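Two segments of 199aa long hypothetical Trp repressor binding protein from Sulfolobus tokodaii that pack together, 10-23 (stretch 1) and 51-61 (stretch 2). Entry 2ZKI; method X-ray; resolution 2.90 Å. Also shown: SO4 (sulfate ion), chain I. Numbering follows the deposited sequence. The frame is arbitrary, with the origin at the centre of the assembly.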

ATOM      1  N   LEU A  10      -6.614 -21.055  -3.166  1.00 30.26           N
ATOM      2  CA  LEU A  10      -5.172 -21.223  -3.067  1.00 29.89           C
ATOM      3  C   LEU A  10      -4.669 -20.609  -1.767  1.00 29.76           C
ATOM      4  O   LEU A  10      -5.072 -19.505  -1.405  1.00 29.74           O
ATOM      5  CB  LEU A  10      -4.496 -20.562  -4.270  1.00 29.87           C
ATOM      6  CG  LEU A  10      -2.974 -20.609  -4.418  1.00 29.71           C
ATOM      7  CD1 LEU A  10      -2.489 -22.035  -4.529  1.00 29.33           C
ATOM      8  CD2 LEU A  10      -2.552 -19.806  -5.632  1.00 29.74           C
ATOM      9  N   PHE A  11      -3.794 -21.325  -1.065  1.00 29.61           N
ATOM     10  CA  PHE A  11      -3.285 -20.848   0.218  1.00 29.54           C
ATOM     11  C   PHE A  11      -1.924 -21.416   0.613  1.00 29.60           C
ATOM     12  O   PHE A  11      -1.557 -22.520   0.214  1.00 29.60           O
ATOM     13  CB  PHE A  11      -4.312 -21.097   1.338  1.00 29.47           C
ATOM     14  CG  PHE A  11      -4.433 -22.540   1.756  1.00 29.22           C
ATOM     15  CD1 PHE A  11      -5.274 -23.410   1.072  1.00 29.12           C
ATOM     16  CD2 PHE A  11      -3.721 -23.023   2.851  1.00 29.21           C
ATOM     17  CE1 PHE A  11      -5.391 -24.742   1.464  1.00 29.27           C
ATOM     18  CE2 PHE A  11      -3.832 -24.354   3.248  1.00 29.15           C
ATOM     19  CZ  PHE A  11      -4.668 -25.213   2.554  1.00 29.20           C
ATOM     20  N   TYR A  12      -1.180 -20.636   1.392  1.00 29.69           N
ATOM     21  CA  TYR A  12      -0.032 -21.142   2.132  1.00 29.84           C
ATOM     22  C   TYR A  12      -0.478 -21.358   3.575  1.00 30.10           C
ATOM     23  O   TYR A  12      -1.345 -20.634   4.068  1.00 30.21           O
ATOM     24  CB  TYR A  12       1.136 -20.149   2.080  1.00 29.65           C
ATOM     25  CG  TYR A  12       2.314 -20.538   2.954  1.00 29.42           C
ATOM     26  CD1 TYR A  12       3.348 -21.327   2.454  1.00 29.10           C
ATOM     27  CD2 TYR A  12       2.386 -20.124   4.286  1.00 29.38           C
ATOM     28  CE1 TYR A  12       4.426 -21.692   3.256  1.00 29.17           C
ATOM     29  CE2 TYR A  12       3.457 -20.483   5.097  1.00 29.44           C
ATOM     30  CZ  TYR A  12       4.474 -21.265   4.576  1.00 29.47           C
ATOM     31  OH  TYR A  12       5.536 -21.620   5.379  1.00 29.42           O
ATOM     32  N   GLY A  13       0.096 -22.354   4.246  1.00 30.29           N
ATOM     33  CA  GLY A  13      -0.114 -22.499   5.684  1.00 30.73           C
ATOM     34  C   GLY A  13      -0.514 -23.867   6.197  1.00 31.01           C
ATOM     35  O   GLY A  13      -0.794 -24.786   5.424  1.00 30.98           O
ATOM     36  N   TYR A  14      -0.549 -23.982   7.524  1.00 31.26           N
ATOM     37  CA  TYR A  14      -0.756 -25.256   8.204  1.00 31.60           C
ATOM     38  C   TYR A  14      -1.727 -25.138   9.385  1.00 31.83           C
ATOM     39  O   TYR A  14      -2.138 -26.151   9.961  1.00 31.93           O
ATOM     40  CB  TYR A  14       0.590 -25.823   8.687  1.00 31.64           C
ATOM     41  CG  TYR A  14       1.658 -25.894   7.614  1.00 31.73           C
ATOM     42  CD1 TYR A  14       1.738 -26.990   6.755  1.00 31.88           C
ATOM     43  CD2 TYR A  14       2.586 -24.862   7.454  1.00 31.75           C
ATOM     44  CE1 TYR A  14       2.709 -27.060   5.763  1.00 31.85           C
ATOM     45  CE2 TYR A  14       3.563 -24.923   6.464  1.00 31.80           C
ATOM     46  CZ  TYR A  14       3.620 -26.026   5.624  1.00 31.84           C
ATOM     47  OH  TYR A  14       4.581 -26.099   4.642  1.00 31.84           O
ATOM     48  N   GLY A  15      -2.093 -23.905   9.736  1.00 32.02           N
ATOM     49  CA  GLY A  15      -2.918 -23.642  10.917  1.00 32.23           C
ATOM     50  C   GLY A  15      -4.353 -23.240  10.622  1.00 32.34           C
ATOM     51  O   GLY A  15      -5.071 -23.937   9.894  1.00 32.33           O
ATOM     52  N   SER A  16      -4.766 -22.111  11.198  1.00 32.39           N
ATOM     53  CA  SER A  16      -6.136 -21.600  11.066  1.00 32.44           C
ATOM     54  C   SER A  16      -6.470 -21.081   9.665  1.00 32.41           C
ATOM     55  O   SER A  16      -7.645 -20.901   9.326  1.00 32.41           O
ATOM     56  CB  SER A  16      -6.405 -20.513  12.113  1.00 32.44           C
ATOM     57  OG  SER A  16      -5.442 -19.474  12.041  1.00 32.60           O
ATOM     58  N   ILE A  17      -5.436 -20.840   8.860  1.00 32.36           N
ATOM     59  CA  ILE A  17      -5.605 -20.415   7.470  1.00 32.36           C
ATOM     60  C   ILE A  17      -6.237 -21.530   6.623  1.00 32.48           C
ATOM     61  O   ILE A  17      -6.979 -21.255   5.674  1.00 32.40           O
ATOM     62  CB  ILE A  17      -4.256 -19.908   6.856  1.00 32.29           C
ATOM     63  CG1 ILE A  17      -4.461 -19.297   5.464  1.00 32.09           C
ATOM     64  CG2 ILE A  17      -3.200 -21.010   6.830  1.00 32.12           C
ATOM     65  CD1 ILE A  17      -4.842 -17.832   5.478  1.00 31.82           C
ATOM     66  N   VAL A  18      -5.948 -22.778   6.992  1.00 32.65           N
ATOM     67  CA  VAL A  18      -6.507 -23.956   6.329  1.00 32.83           C
ATOM     68  C   VAL A  18      -8.023 -24.008   6.520  1.00 33.08           C
ATOM     69  O   VAL A  18      -8.763 -24.209   5.557  1.00 33.02           O
ATOM     70  CB  VAL A  18      -5.862 -25.272   6.851  1.00 32.83           C
ATOM     71  CG1 VAL A  18      -6.453 -26.486   6.146  1.00 32.63           C
ATOM     72  CG2 VAL A  18      -4.347 -25.245   6.682  1.00 32.81           C
ATOM     73  N   GLU A  19      -8.478 -23.815   7.759  1.00 33.41           N
ATOM     74  CA  GLU A  19      -9.911 -23.813   8.058  1.00 33.88           C
ATOM     75  C   GLU A  19     -10.625 -22.652   7.365  1.00 33.87           C
ATOM     76  O   GLU A  19     -11.773 -22.793   6.937  1.00 33.93           O
ATOM     77  CB  GLU A  19     -10.174 -23.795   9.569  1.00 33.84           C
ATOM     78  CG  GLU A  19     -11.584 -24.282   9.943  1.00 34.45           C
ATOM     79  CD  GLU A  19     -11.927 -24.111  11.420  1.00 34.51           C
ATOM     80  OE1 GLU A  19     -13.091 -23.755  11.717  1.00 34.85           O
ATOM     81  OE2 GLU A  19     -11.044 -24.336  12.280  1.00 35.44           O
ATOM     82  N   LEU A  20      -9.938 -21.516   7.248  1.00 34.00           N
ATOM     83  CA  LEU A  20     -10.444 -20.376   6.481  1.00 34.06           C
ATOM     84  C   LEU A  20     -10.642 -20.728   5.006  1.00 34.12           C
ATOM     85  O   LEU A  20     -11.616 -20.301   4.385  1.00 34.07           O
ATOM     86  CB  LEU A  20      -9.511 -19.168   6.614  1.00 34.04           C
ATOM     87  CG  LEU A  20      -9.580 -18.320   7.890  1.00 33.95           C
ATOM     88  CD1 LEU A  20      -8.397 -17.361   7.964  1.00 33.67           C
ATOM     89  CD2 LEU A  20     -10.899 -17.553   7.989  1.00 33.74           C
ATOM     90  N   ALA A  21      -9.715 -21.516   4.463  1.00 34.31           N
ATOM     91  CA  ALA A  21      -9.759 -21.957   3.069  1.00 34.44           C
ATOM     92  C   ALA A  21     -10.916 -22.920   2.788  1.00 34.55           C
ATOM     93  O   ALA A  21     -11.530 -22.858   1.721  1.00 34.51           O
ATOM     94  CB  ALA A  21      -8.433 -22.588   2.676  1.00 34.41           C
ATOM     95  N   LYS A  22     -11.205 -23.801   3.745  1.00 34.70           N
ATOM     96  CA  LYS A  22     -12.319 -24.748   3.629  1.00 34.89           C
ATOM     97  C   LYS A  22     -13.685 -24.060   3.666  1.00 34.94           C
ATOM     98  O   LYS A  22     -14.605 -24.459   2.948  1.00 34.92           O
ATOM     99  CB  LYS A  22     -12.249 -25.808   4.730  1.00 34.95           C
ATOM    100  CG  LYS A  22     -11.285 -26.948   4.450  1.00 35.25           C
ATOM    101  CD  LYS A  22     -11.419 -28.032   5.509  1.00 35.86           C
ATOM    102  CE  LYS A  22     -10.500 -29.212   5.236  1.00 36.24           C
ATOM    103  NZ  LYS A  22      -9.078 -28.899   5.553  1.00 36.60           N
ATOM    104  N   GLU A  23     -13.807 -23.034   4.508  1.00 35.01           N
ATOM    105  CA  GLU A  23     -15.049 -22.272   4.653  1.00 35.06           C
ATOM    106  C   GLU A  23     -15.365 -21.438   3.416  1.00 35.06           C
ATOM    107  O   GLU A  23     -16.518 -21.366   2.991  1.00 35.03           O
ATOM    108  CB  GLU A  23     -14.993 -21.376   5.890  1.00 35.09           C
ATOM    109  CG  GLU A  23     -15.034 -22.122   7.217  1.00 35.37           C
ATOM    110  CD  GLU A  23     -16.392 -22.725   7.519  1.00 35.74           C
ATOM    111  OE1 GLU A  23     -16.435 -23.775   8.193  1.00 36.05           O
ATOM    112  OE2 GLU A  23     -17.416 -22.153   7.088  1.00 36.13           O
ATOM    113  N   ARG A  51       8.977 -27.283  13.718  1.00 55.03           N
ATOM    114  CA  ARG A  51       7.658 -27.332  14.342  1.00 55.48           C
ATOM    115  C   ARG A  51       6.551 -27.017  13.330  1.00 55.53           C
ATOM    116  O   ARG A  51       5.826 -26.027  13.469  1.00 55.58           O
ATOM    117  CB  ARG A  51       7.606 -26.369  15.538  1.00 55.51           C
ATOM    118  CG  ARG A  51       6.631 -26.776  16.643  1.00 55.92           C
ATOM    119  CD  ARG A  51       6.582 -25.732  17.759  1.00 55.94           C
ATOM    120  NE  ARG A  51       5.797 -26.189  18.908  1.00 56.76           N
ATOM    121  CZ  ARG A  51       5.452 -25.425  19.945  1.00 56.90           C
ATOM    122  NH1 ARG A  51       5.811 -24.146  19.996  1.00 56.95           N
ATOM    123  NH2 ARG A  51       4.738 -25.944  20.937  1.00 56.91           N
ATOM    124  N   ILE A  52       6.435 -27.861  12.305  1.00 55.63           N
ATOM    125  CA  ILE A  52       5.393 -27.703  11.285  1.00 55.71           C
ATOM    126  C   ILE A  52       4.550 -28.981  11.148  1.00 55.78           C
ATOM    127  O   ILE A  52       5.090 -30.055  10.862  1.00 55.79           O
ATOM    128  CB  ILE A  52       5.979 -27.264   9.908  1.00 55.71           C
ATOM    129  CG1 ILE A  52       6.492 -25.820   9.983  1.00 55.69           C
ATOM    130  CG2 ILE A  52       4.927 -27.387   8.800  1.00 55.71           C
ATOM    131  CD1 ILE A  52       7.226 -25.342   8.736  1.00 55.72           C
ATOM    132  N   PRO A  53       3.221 -28.865  11.361  1.00 55.80           N
ATOM    133  CA  PRO A  53       2.333 -30.016  11.229  1.00 55.77           C
ATOM    134  C   PRO A  53       1.862 -30.210   9.787  1.00 55.73           C
ATOM    135  O   PRO A  53       0.807 -29.695   9.398  1.00 55.75           O
ATOM    136  CB  PRO A  53       1.157 -29.668  12.157  1.00 55.78           C
ATOM    137  CG  PRO A  53       1.244 -28.175  12.401  1.00 55.77           C
ATOM    138  CD  PRO A  53       2.480 -27.644  11.730  1.00 55.82           C
ATOM    139  N   PHE A  54       2.652 -30.947   9.007  1.00 55.66           N
ATOM    140  CA  PHE A  54       2.323 -31.258   7.613  1.00 55.58           C
ATOM    141  C   PHE A  54       1.079 -32.141   7.514  1.00 55.51           C
ATOM    142  O   PHE A  54       0.337 -32.071   6.530  1.00 55.47           O
ATOM    143  CB  PHE A  54       3.501 -31.948   6.916  1.00 55.60           C
ATOM    144  CG  PHE A  54       4.715 -31.071   6.745  1.00 55.62           C
ATOM    145  CD1 PHE A  54       5.714 -31.043   7.716  1.00 55.64           C
ATOM    146  CD2 PHE A  54       4.868 -30.286   5.603  1.00 55.70           C
ATOM    147  CE1 PHE A  54       6.842 -30.238   7.559  1.00 55.66           C
ATOM    148  CE2 PHE A  54       5.994 -29.477   5.435  1.00 55.60           C
ATOM    149  CZ  PHE A  54       6.981 -29.454   6.414  1.00 55.67           C
ATOM    150  N   ASP A  55       0.866 -32.958   8.546  1.00 55.41           N
ATOM    151  CA  ASP A  55      -0.261 -33.897   8.635  1.00 55.30           C
ATOM    152  C   ASP A  55      -1.638 -33.220   8.620  1.00 55.05           C
ATOM    153  O   ASP A  55      -2.649 -33.859   8.316  1.00 55.02           O
ATOM    154  CB  ASP A  55      -0.114 -34.790   9.877  1.00 55.39           C
ATOM    155  CG  ASP A  55       0.109 -33.989  11.154  1.00 55.74           C
ATOM    156  OD1 ASP A  55      -0.840 -33.315  11.615  1.00 56.16           O
ATOM    157  OD2 ASP A  55       1.232 -34.041  11.705  1.00 55.92           O
ATOM    158  N   LYS A  56      -1.664 -31.930   8.950  1.00 54.73           N
ATOM    159  CA  LYS A  56      -2.887 -31.129   8.895  1.00 54.43           C
ATOM    160  C   LYS A  56      -3.284 -30.787   7.456  1.00 54.09           C
ATOM    161  O   LYS A  56      -4.447 -30.475   7.183  1.00 54.03           O
ATOM    162  CB  LYS A  56      -2.722 -29.841   9.713  1.00 54.50           C
ATOM    163  CG  LYS A  56      -2.729 -30.038  11.230  1.00 54.84           C
ATOM    164  CD  LYS A  56      -4.148 -30.218  11.770  1.00 55.60           C
ATOM    165  CE  LYS A  56      -4.156 -30.523  13.264  1.00 55.99           C
ATOM    166  NZ  LYS A  56      -3.670 -31.902  13.570  1.00 56.29           N
ATOM    167  N   VAL A  57      -2.312 -30.857   6.545  1.00 53.64           N
ATOM    168  CA  VAL A  57      -2.501 -30.433   5.155  1.00 53.22           C
ATOM    169  C   VAL A  57      -2.267 -31.570   4.150  1.00 52.88           C
ATOM    170  O   VAL A  57      -2.301 -31.349   2.934  1.00 52.87           O
ATOM    171  CB  VAL A  57      -1.580 -29.231   4.796  1.00 53.22           C
ATOM    172  CG1 VAL A  57      -2.178 -28.415   3.660  1.00 53.33           C
ATOM    173  CG2 VAL A  57      -1.364 -28.333   5.999  1.00 53.33           C
ATOM    174  N   LYS A  58      -2.044 -32.785   4.652  1.00 52.37           N
ATOM    175  CA  LYS A  58      -1.726 -33.930   3.787  1.00 51.88           C
ATOM    176  C   LYS A  58      -2.898 -34.427   2.933  1.00 51.25           C
ATOM    177  O   LYS A  58      -2.694 -35.114   1.929  1.00 51.17           O
ATOM    178  CB  LYS A  58      -1.090 -35.072   4.589  1.00 51.93           C
ATOM    179  CG  LYS A  58       0.407 -34.873   4.809  1.00 52.24           C
ATOM    180  CD  LYS A  58       1.057 -36.029   5.551  1.00 52.28           C
ATOM    181  CE  LYS A  58       2.542 -35.751   5.766  1.00 52.85           C
ATOM    182  NZ  LYS A  58       3.231 -36.859   6.484  1.00 53.33           N
ATOM    183  N   ASP A  59      -4.115 -34.062   3.326  1.00 50.56           N
ATOM    184  CA  ASP A  59      -5.305 -34.355   2.532  1.00 49.86           C
ATOM    185  C   ASP A  59      -5.475 -33.384   1.362  1.00 49.22           C
ATOM    186  O   ASP A  59      -6.114 -33.722   0.363  1.00 49.23           O
ATOM    187  CB  ASP A  59      -6.555 -34.342   3.416  1.00 50.01           C
ATOM    188  CG  ASP A  59      -6.642 -35.555   4.321  1.00 50.23           C
ATOM    189  OD1 ASP A  59      -6.626 -36.692   3.799  1.00 50.38           O
ATOM    190  OD2 ASP A  59      -6.733 -35.372   5.554  1.00 50.66           O
ATOM    191  N   ILE A  60      -4.905 -32.186   1.494  1.00 48.34           N
ATOM    192  CA  ILE A  60      -4.987 -31.154   0.457  1.00 47.45           C
ATOM    193  C   ILE A  60      -3.800 -31.240  -0.507  1.00 46.78           C
ATOM    194  O   ILE A  60      -2.652 -31.061  -0.094  1.00 46.77           O
ATOM    195  CB  ILE A  60      -5.083 -29.730   1.068  1.00 47.47           C
ATOM    196  CG1 ILE A  60      -6.322 -29.616   1.960  1.00 47.55           C
ATOM    197  CG2 ILE A  60      -5.117 -28.665  -0.030  1.00 47.29           C
ATOM    198  CD1 ILE A  60      -6.211 -28.565   3.043  1.00 47.71           C
ATOM    199  N   PRO A  61      -4.078 -31.513  -1.798  1.00 46.09           N
ATOM    200  CA  PRO A  61      -3.042 -31.649  -2.824  1.00 45.55           C
ATOM    201  C   PRO A  61      -2.319 -30.336  -3.109  1.00 44.93           C
ATOM    202  O   PRO A  61      -2.855 -29.264  -2.831  1.00 44.83           O
ATOM    203  CB  PRO A  61      -3.832 -32.083  -4.068  1.00 45.55           C
ATOM    204  CG  PRO A  61      -5.144 -32.567  -3.554  1.00 45.77           C
ATOM    205  CD  PRO A  61      -5.422 -31.721  -2.362  1.00 46.04           C
TER
HETATM  206  S   SO4 I 501       0.558 -21.268   9.851  1.00 45.59           S
HETATM  207  O1  SO4 I 501       0.156 -22.060  11.011  1.00 45.57           O
HETATM  208  O2  SO4 I 501      -0.619 -20.626   9.268  1.00 45.77           O
HETATM  209  O3  SO4 I 501       1.518 -20.250  10.272  1.00 45.42           O
HETATM  210  O4  SO4 I 501       1.171 -22.138   8.852  1.00 45.55           O

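How are the two backbones arranged where they meet? Stretch 1 leaves a strand at Phe-11, passes through a loop and enters a helix that continues past Glu-23. Stretch 2 is more irregular: a short 3-10 segment, Phe-54 to Lys-56, leads into a type I turn from Val-57 to Ile-60, which is closed by the hydrogen bond from Ile-60 N to Val-57 O (3.1 Å). The two backbones come nearest, measured between CA atoms, at Tyr-14 and Val-57, 6.3 Å apart. No hydrogen bond crosses between them; side chains make most of the contact.

What does the end of the strand contribute? The CA-to-CB bond of Phe-11 points sideways, yet its ring reaches stretch 2. Ile-60 CD1 sits at the ring edge, 3.7 Å from Phe-11 CZ, and Val-57 CG1 is 4.2 Å from the same CZ atom. These are purely apolar contacts among buried side chains. Next in the loop, Gly-13 offers its carbonyl, with Gly-13 O 3.6 Å from Val-57 CG2. Its backbone angles call for glycine, since a CB would be jammed against the preceding carbonyl O; it would also clash with Ile-17 CG2.

Why does Tyr-14 dominate the contact? Its ring lies among several residues of stretch 2, and it loses more surface to the other stretch than any other residue here. Ile-52 CG2 stands almost directly over one face, 3.5 Å from the Tyr-14 ring centroid and 3° off the normal, a CH-pi contact in which a methyl rests on the pi cloud, held mainly by dispersion. The edge of Tyr-14 is directed toward the face of Phe-54, with centroids 5.4 Å apart and planes at 70°; this brings ring hydrogens toward pi electrons. Val-57 CG2 packs 3.5 Å from Tyr-14 CD1, and Pro-53 CD lies 4.0 Å from Tyr-14 CB. The backbone has a separate partner: Tyr-14 N donates a hydrogen bond to sulfate atom O4 at 2.8 Å.

How does the helix complete the packing? Val-18 points toward stretch 2 and places Val-18 CG1 3.7 Å from Ile-60 CD1, while Val-18 CG2 is 4.3 Å from Val-57 CG2. One turn on, where Lys-22 N bonds to Val-18 O (3.1 Å), the long Lys-22 side chain brings Lys-22 NZ to 3.8 Å from Ile-60 CD1. That is simple proximity to a methyl. Ile-60 CD1 thus touches Phe-11, Val-18 and Lys-22, linking strand and helix through one methyl group.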